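Structural polyprotein, VP3 (Israeli acute paralysis virus, PDB 5CDD) probably serves as a structural component of the viral capsid, this chain being the VP3 portion of a longer structural polyprotein. Local coordinates at residues 140-149 with 248-259; 161-171 with 222-231. All coordinates share one frame; numbering follows the deposited sequence.

Both contacts belong to one jelly-roll capsid domain, in which two antiparallel sheets face each other. Contact 1 joins the neighbouring strands 132-144 and 255-265 of one sheet, together with the turns that leave the sheet at one end. Contact 2 joins two long connections between strands: residues 161-171 follow strand 150-159, while the loop and short helix of 222-231 come before strand 236-247. Along the chain, both segments of contact 2 fall between those of contact 1. In space their centres are about 33 Å apart and their nearest atoms about 15 Å, so neither touches the other. Contact 1 is mostly buried and contact 2 partly so, and both meet neighbouring subunits of the assembly.

Contact 1 of 2, residues 140-149 with 248-259; sequences RITVVKTAFH and APDTVSDNVSIV
Ile-141 and Ile-258 lie side by side on the inward face of the sheet, pointing the same way, their CG2 methyls 3.5 Å apart. Beta-branched residues suit this place: they are at home in extended backbone and fill the core, here against Leu-153, Ile-155 and Ile-240 of the facing sheet. Val-143 adds to the same layer by setting CG1 against Val-256 CB. On the other face, Val-144 CG2 meets Val-259 CG2 at 3.9 Å, where Gly-89 of a neighbouring subunit packs on Val-144. The strands are the central pair, D and I, of the BIDG sheet of a viral jelly roll, running antiparallel at 164°. Thr-142 N to Val-259 O and Val-259 N to Thr-142 O, each 2.8 Å, make a hydrogen-bonded pair. Beyond the strands, the two turns come together at His-149. Val-256 CG1 touches His-149 CD2 (3.3 Å), and Val-252 CG2 lies 3.6 Å from His-149 CE1. His-149 NE2 donates across to Ser-253 O at 2.6 Å; the bond is bent (138°), the oxygen at the ring edge but tilted from its plane. Within its own turn, ND1 accepts from Thr-146 N, well out of the ring plane, and is hydrogen-bonded to Thr-146 OG1, which helps fix the ring's rotation.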
# COMPACT_ATOMS: atom_id res chain seq x y z
N ARG B 140 6.72 -11.47 57.49
CA ARG B 140 7.21 -12.73 58.01
C ARG B 140 7.66 -12.49 59.44
O ARG B 140 8.52 -11.65 59.69
CB ARG B 140 8.39 -13.25 57.17
CG ARG B 140 8.93 -14.60 57.64
CD ARG B 140 9.72 -15.29 56.53
NE ARG B 140 10.90 -14.53 56.12
CZ ARG B 140 12.09 -14.59 56.71
NH1 ARG B 140 12.27 -15.39 57.74
NH2 ARG B 140 13.09 -13.85 56.26
N ILE B 141 7.07 -13.23 60.37
CA ILE B 141 7.38 -13.09 61.78
C ILE B 141 8.16 -14.30 62.29
O ILE B 141 7.64 -15.42 62.34
CB ILE B 141 6.09 -12.92 62.59
CG1 ILE B 141 5.30 -11.74 62.02
CG2 ILE B 141 6.41 -12.71 64.06
CD1 ILE B 141 3.93 -11.57 62.63
N THR B 142 9.41 -14.06 62.66
CA THR B 142 10.29 -15.10 63.15
C THR B 142 10.55 -14.93 64.65
O THR B 142 10.72 -13.82 65.14
CB THR B 142 11.65 -15.07 62.43
OG1 THR B 142 11.45 -15.05 61.01
CG2 THR B 142 12.48 -16.29 62.82
N VAL B 143 10.59 -16.04 65.37
CA VAL B 143 10.84 -16.01 66.80
C VAL B 143 12.18 -16.69 67.06
O VAL B 143 12.26 -17.92 67.07
CB VAL B 143 9.74 -16.74 67.60
CG1 VAL B 143 10.03 -16.64 69.08
CG2 VAL B 143 8.38 -16.14 67.29
N VAL B 144 13.22 -15.89 67.25
CA VAL B 144 14.55 -16.44 67.50
C VAL B 144 14.59 -16.98 68.93
O VAL B 144 14.71 -16.22 69.89
CB VAL B 144 15.63 -15.35 67.33
CG1 VAL B 144 17.00 -15.97 67.48
CG2 VAL B 144 15.49 -14.71 65.95
N LYS B 145 14.50 -18.30 69.05
CA LYS B 145 14.48 -18.95 70.36
C LYS B 145 15.29 -20.25 70.38
O LYS B 145 16.12 -20.50 69.51
CB LYS B 145 13.03 -19.28 70.72
CG LYS B 145 12.43 -20.31 69.78
CD LYS B 145 10.97 -20.58 70.06
CE LYS B 145 10.51 -21.83 69.33
NZ LYS B 145 10.81 -21.76 67.87
N THR B 146 15.03 -21.06 71.41
CA THR B 146 15.68 -22.36 71.57
C THR B 146 14.55 -23.38 71.63
O THR B 146 13.37 -23.00 71.66
CB THR B 146 16.48 -22.45 72.89
OG1 THR B 146 15.58 -22.45 74.00
CG2 THR B 146 17.44 -21.29 73.02
N ALA B 147 14.89 -24.66 71.63
CA ALA B 147 13.87 -25.70 71.67
C ALA B 147 13.21 -25.77 73.04
O ALA B 147 12.25 -26.52 73.24
CB ALA B 147 14.48 -27.04 71.31
N PHE B 148 13.71 -24.99 73.99
CA PHE B 148 13.17 -25.00 75.35
C PHE B 148 12.14 -23.91 75.62
O PHE B 148 11.45 -23.95 76.64
CB PHE B 148 14.32 -24.90 76.35
CG PHE B 148 15.31 -26.02 76.22
CD1 PHE B 148 14.91 -27.34 76.44
CD2 PHE B 148 16.62 -25.77 75.85
CE1 PHE B 148 15.81 -28.39 76.28
CE2 PHE B 148 17.53 -26.82 75.68
CZ PHE B 148 17.12 -28.13 75.90
N HIS B 149 12.03 -22.94 74.72
CA HIS B 149 11.06 -21.86 74.90
C HIS B 149 9.69 -22.30 74.40
O HIS B 149 9.57 -22.96 73.37
CB HIS B 149 11.49 -20.60 74.14
CG HIS B 149 12.72 -19.95 74.69
ND1 HIS B 149 13.99 -20.39 74.38
CD2 HIS B 149 12.88 -18.90 75.52
CE1 HIS B 149 14.88 -19.63 74.99
NE2 HIS B 149 14.23 -18.71 75.69
N ALA B 248 10.14 -20.52 79.92
CA ALA B 248 11.53 -20.81 79.62
C ALA B 248 12.32 -21.33 80.81
O ALA B 248 12.42 -20.65 81.83
CB ALA B 248 12.20 -19.56 79.08
N PRO B 249 12.90 -22.54 80.70
CA PRO B 249 13.69 -23.07 81.81
C PRO B 249 14.81 -22.06 82.05
O PRO B 249 15.07 -21.22 81.19
CB PRO B 249 14.23 -24.39 81.24
CG PRO B 249 13.18 -24.79 80.26
CD PRO B 249 12.87 -23.49 79.57
N ASP B 250 15.47 -22.14 83.20
CA ASP B 250 16.54 -21.18 83.46
C ASP B 250 17.85 -21.63 82.82
O ASP B 250 18.89 -20.99 82.99
CB ASP B 250 16.72 -20.95 84.96
CG ASP B 250 17.20 -22.18 85.69
OD1 ASP B 250 17.03 -23.30 85.16
OD2 ASP B 250 17.74 -22.03 86.81
N THR B 251 17.80 -22.74 82.08
CA THR B 251 18.98 -23.24 81.38
C THR B 251 19.18 -22.39 80.13
O THR B 251 20.28 -22.34 79.56
CB THR B 251 18.81 -24.71 80.97
OG1 THR B 251 17.56 -24.88 80.28
CG2 THR B 251 18.84 -25.60 82.19
N VAL B 252 18.11 -21.73 79.72
CA VAL B 252 18.12 -20.87 78.54
C VAL B 252 17.82 -19.44 78.95
O VAL B 252 17.79 -19.11 80.14
CB VAL B 252 17.06 -21.31 77.52
CG1 VAL B 252 17.37 -22.71 77.01
CG2 VAL B 252 15.67 -21.28 78.14
N SER B 253 17.59 -18.59 77.96
CA SER B 253 17.29 -17.19 78.22
C SER B 253 15.81 -16.95 78.49
O SER B 253 14.96 -17.69 78.01
CB SER B 253 17.73 -16.34 77.02
OG SER B 253 17.41 -14.97 77.23
N ASP B 254 15.52 -15.92 79.28
CA ASP B 254 14.15 -15.57 79.61
C ASP B 254 13.62 -14.64 78.52
O ASP B 254 12.59 -13.98 78.69
CB ASP B 254 14.09 -14.87 80.97
CG ASP B 254 14.89 -13.58 80.99
OD1 ASP B 254 16.11 -13.64 80.74
OD2 ASP B 254 14.30 -12.51 81.27
N ASN B 255 14.35 -14.61 77.41
CA ASN B 255 13.99 -13.77 76.26
C ASN B 255 13.93 -14.56 74.97
O ASN B 255 14.40 -15.70 74.88
CB ASN B 255 15.00 -12.65 76.08
CG ASN B 255 14.78 -11.51 77.04
OD1 ASN B 255 15.49 -10.51 76.98
ND2 ASN B 255 13.81 -11.65 77.92
N VAL B 256 13.36 -13.92 73.96
CA VAL B 256 13.21 -14.45 72.62
C VAL B 256 13.02 -13.22 71.77
O VAL B 256 12.30 -12.30 72.15
CB VAL B 256 11.96 -15.34 72.47
CG1 VAL B 256 12.12 -16.62 73.27
CG2 VAL B 256 10.72 -14.59 72.93
N SER B 257 13.70 -13.16 70.62
CA SER B 257 13.56 -12.02 69.75
C SER B 257 12.54 -12.32 68.66
O SER B 257 12.46 -13.45 68.17
CB SER B 257 14.90 -11.66 69.12
OG SER B 257 15.83 -11.28 70.11
N ILE B 258 11.75 -11.32 68.31
CA ILE B 258 10.75 -11.47 67.27
C ILE B 258 11.15 -10.59 66.10
O ILE B 258 11.08 -9.36 66.18
CB ILE B 258 9.36 -11.07 67.76
CG1 ILE B 258 8.99 -11.88 69.00
CG2 ILE B 258 8.33 -11.29 66.66
CD1 ILE B 258 7.67 -11.51 69.61
N VAL B 259 11.60 -11.21 65.02
CA VAL B 259 12.02 -10.48 63.83
C VAL B 259 10.84 -10.35 62.86
O VAL B 259 10.11 -11.31 62.64
CB VAL B 259 13.18 -11.19 63.12
CG1 VAL B 259 13.67 -10.35 61.94
CG2 VAL B 259 14.31 -11.43 64.10

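Contact 2 of 2, residues 161-171 with 222-231; sequences VIPVKPTVNNI and ANSENNWNFH
Ile-171 fits between Ala-222, Asn-227 and Phe-230, and its branches divide the work. This is where the EF and GH loops of the jelly-roll domain meet, the second carrying the short helix 228-231. CG1 of Ile-171 stands anti to the carbonyl carbon (chi1 -64°) and chi2 is extended, which carries CD1 forward to Ala-222 CB (3.5 Å) and Asn-227 CB; the side chains of Ile-171 and Asn-227 cross at about a right angle. The other branch, CG2, sits over one face of the Phe-230 ring, 4.1 Å from CE2. A branched aliphatic residue can thus serve a loop and a helix at once, while the small Ala-222 lets the loop come close.

His-231 is turned differently. One ring face takes Phe-230 CD2, and its edge is turned to the first loop: Val-164 CG2 lies near the ring plane, 3.9 Å from His-231 CE1, and Ile-162 O also approaches at the edge. Val-161 CG1 comes in obliquely, 3.6 Å from His-231 ND1.

Farther along, Pro-166 rests its CB against Ser-224 CA (3.9 Å). Thr-167 N donates a hydrogen bond to Asn-170 O, closing the tight turn between strands 164-166 and 171-173, and Val-168 O, on the same turn, accepts a hydrogen bond from Arg-204 of a neighbouring subunit. In the second loop, Asn-223 forms an Asx motif, OD1 accepting from Asn-226 N at 2.9 Å. Asn-223 CB itself lies beside Thr-167 O. Ser-224 approaches this oxygen with two donors, neither well aligned: its backbone N weakly, and its hydroxyl OG, 2.7 Å from Thr-167 O and standing above the carbonyl plane, 80° out of it.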
# COMPACT_ATOMS: atom_id res chain seq x y z
N VAL B 161 -8.87 2.95 61.06
CA VAL B 161 -7.92 3.85 61.71
C VAL B 161 -7.09 3.11 62.75
O VAL B 161 -7.55 2.14 63.36
CB VAL B 161 -8.65 5.02 62.41
CG1 VAL B 161 -7.63 6.04 62.90
CG2 VAL B 161 -9.63 5.67 61.44
N ILE B 162 -5.87 3.58 62.96
CA ILE B 162 -4.96 2.98 63.92
C ILE B 162 -4.89 3.83 65.19
O ILE B 162 -4.56 5.02 65.12
CB ILE B 162 -3.54 2.86 63.34
CG1 ILE B 162 -3.60 2.16 61.98
CG2 ILE B 162 -2.64 2.10 64.30
CD1 ILE B 162 -2.27 2.13 61.25
N PRO B 163 -5.22 3.25 66.35
CA PRO B 163 -5.17 4.01 67.61
C PRO B 163 -3.75 4.51 67.81
O PRO B 163 -2.83 3.72 68.00
CB PRO B 163 -5.57 2.97 68.65
CG PRO B 163 -6.49 2.07 67.89
CD PRO B 163 -5.76 1.90 66.58
N VAL B 164 -3.56 5.82 67.77
CA VAL B 164 -2.22 6.38 67.93
C VAL B 164 -2.08 7.46 68.99
O VAL B 164 -3.06 7.97 69.52
CB VAL B 164 -1.71 6.97 66.59
CG1 VAL B 164 -1.63 5.88 65.53
CG2 VAL B 164 -2.63 8.09 66.13
N LYS B 165 -0.82 7.78 69.30
CA LYS B 165 -0.48 8.80 70.27
C LYS B 165 0.48 9.76 69.57
O LYS B 165 1.70 9.62 69.67
CB LYS B 165 0.22 8.18 71.49
CG LYS B 165 -0.65 7.25 72.32
CD LYS B 165 0.16 6.60 73.43
CE LYS B 165 -0.67 5.57 74.20
NZ LYS B 165 0.16 4.79 75.17
N PRO B 166 -0.07 10.74 68.83
CA PRO B 166 0.77 11.71 68.12
C PRO B 166 1.74 12.43 69.05
O PRO B 166 1.48 12.59 70.24
CB PRO B 166 -0.26 12.66 67.52
CG PRO B 166 -1.42 11.76 67.25
CD PRO B 166 -1.49 10.95 68.52
N THR B 167 2.88 12.84 68.49
CA THR B 167 3.90 13.54 69.25
C THR B 167 4.18 14.86 68.55
O THR B 167 3.75 15.07 67.41
CB THR B 167 5.21 12.71 69.31
OG1 THR B 167 4.95 11.46 69.95
CG2 THR B 167 6.29 13.45 70.08
N VAL B 168 4.90 15.75 69.22
CA VAL B 168 5.24 17.04 68.66
C VAL B 168 5.96 16.86 67.32
O VAL B 168 5.94 17.75 66.47
CB VAL B 168 6.16 17.84 69.62
CG1 VAL B 168 7.43 17.06 69.89
CG2 VAL B 168 6.48 19.20 69.02
N ASN B 169 6.60 15.71 67.14
CA ASN B 169 7.34 15.45 65.91
C ASN B 169 7.27 14.02 65.37
O ASN B 169 8.08 13.64 64.54
CB ASN B 169 8.81 15.81 66.13
CG ASN B 169 9.41 15.10 67.33
OD1 ASN B 169 9.09 13.94 67.60
ND2 ASN B 169 10.29 15.79 68.05
N ASN B 170 6.30 13.24 65.83
CA ASN B 170 6.17 11.86 65.35
C ASN B 170 4.80 11.30 65.68
O ASN B 170 3.92 12.01 66.17
CB ASN B 170 7.26 10.99 65.99
CG ASN B 170 7.63 9.79 65.13
OD1 ASN B 170 6.76 9.04 64.67
ND2 ASN B 170 8.92 9.59 64.92
N ILE B 171 4.61 10.01 65.41
CA ILE B 171 3.35 9.33 65.68
C ILE B 171 3.62 7.88 66.09
O ILE B 171 4.32 7.15 65.39
CB ILE B 171 2.42 9.32 64.45
CG1 ILE B 171 2.02 10.76 64.09
CG2 ILE B 171 1.18 8.49 64.73
CD1 ILE B 171 1.13 10.86 62.87
N ALA B 222 4.74 13.66 59.61
CA ALA B 222 3.58 13.37 60.46
C ALA B 222 3.85 13.68 61.93
O ALA B 222 4.86 13.27 62.49
CB ALA B 222 3.18 11.91 60.29
N ASN B 223 2.92 14.41 62.54
CA ASN B 223 3.02 14.77 63.95
C ASN B 223 1.66 15.16 64.52
O ASN B 223 0.62 14.80 63.97
CB ASN B 223 4.01 15.93 64.13
CG ASN B 223 3.73 17.10 63.21
OD1 ASN B 223 2.61 17.60 63.15
ND2 ASN B 223 4.75 17.54 62.49
N SER B 224 1.67 15.88 65.64
CA SER B 224 0.45 16.32 66.31
C SER B 224 -0.50 17.09 65.40
O SER B 224 -1.70 16.79 65.35
CB SER B 224 0.80 17.19 67.52
OG SER B 224 1.69 16.51 68.38
N GLU B 225 0.02 18.07 64.69
CA GLU B 225 -0.80 18.89 63.81
C GLU B 225 -1.03 18.27 62.44
O GLU B 225 -2.05 18.52 61.81
CB GLU B 225 -0.16 20.27 63.64
CG GLU B 225 -0.03 21.07 64.94
CD GLU B 225 -1.36 21.36 65.60
OE1 GLU B 225 -2.29 21.81 64.89
OE2 GLU B 225 -1.48 21.14 66.83
N ASN B 226 -0.09 17.45 61.99
CA ASN B 226 -0.23 16.83 60.68
C ASN B 226 -0.13 15.31 60.78
O ASN B 226 0.96 14.75 60.74
CB ASN B 226 0.84 17.38 59.73
CG ASN B 226 0.70 16.85 58.32
OD1 ASN B 226 -0.39 16.83 57.75
ND2 ASN B 226 1.82 16.43 57.74
N ASN B 227 -1.28 14.65 60.90
CA ASN B 227 -1.32 13.20 61.02
C ASN B 227 -2.43 12.61 60.16
O ASN B 227 -2.78 11.44 60.31
CB ASN B 227 -1.53 12.81 62.49
CG ASN B 227 -2.92 13.17 62.99
OD1 ASN B 227 -3.39 14.29 62.79
ND2 ASN B 227 -3.57 12.23 63.65
N TRP B 228 -2.98 13.41 59.25
CA TRP B 228 -4.06 12.93 58.40
C TRP B 228 -3.62 12.08 57.22
O TRP B 228 -4.28 11.10 56.87
CB TRP B 228 -4.91 14.08 57.87
CG TRP B 228 -6.18 13.59 57.24
CD1 TRP B 228 -7.23 13.00 57.89
CD2 TRP B 228 -6.54 13.63 55.85
NE1 TRP B 228 -8.23 12.69 56.99
CE2 TRP B 228 -7.83 13.07 55.74
CE3 TRP B 228 -5.90 14.10 54.69
CZ2 TRP B 228 -8.49 12.95 54.51
CZ3 TRP B 228 -6.56 13.99 53.47
CH2 TRP B 228 -7.84 13.42 53.39
N ASN B 229 -2.52 12.47 56.58
CA ASN B 229 -2.03 11.72 55.44
C ASN B 229 -1.55 10.36 55.91
O ASN B 229 -1.57 9.39 55.15
CB ASN B 229 -0.87 12.45 54.76
CG ASN B 229 -1.32 13.71 54.05
OD1 ASN B 229 -2.21 13.68 53.20
ND2 ASN B 229 -0.69 14.83 54.40
N PHE B 230 -1.13 10.30 57.16
CA PHE B 230 -0.66 9.07 57.76
C PHE B 230 -1.77 8.03 57.76
O PHE B 230 -1.58 6.90 57.32
CB PHE B 230 -0.20 9.32 59.19
CG PHE B 230 0.26 8.09 59.91
CD1 PHE B 230 1.48 7.50 59.61
CD2 PHE B 230 -0.56 7.49 60.86
CE1 PHE B 230 1.88 6.33 60.24
CE2 PHE B 230 -0.17 6.32 61.50
CZ PHE B 230 1.06 5.74 61.19
N HIS B 231 -2.94 8.43 58.25
CA HIS B 231 -4.09 7.53 58.31
C HIS B 231 -4.63 7.18 56.93
O HIS B 231 -5.21 6.12 56.74
CB HIS B 231 -5.19 8.17 59.16
CG HIS B 231 -4.83 8.32 60.60
ND1 HIS B 231 -4.53 7.25 61.41
CD2 HIS B 231 -4.70 9.43 61.38
CE1 HIS B 231 -4.24 7.68 62.63
NE2 HIS B 231 -4.33 9.00 62.63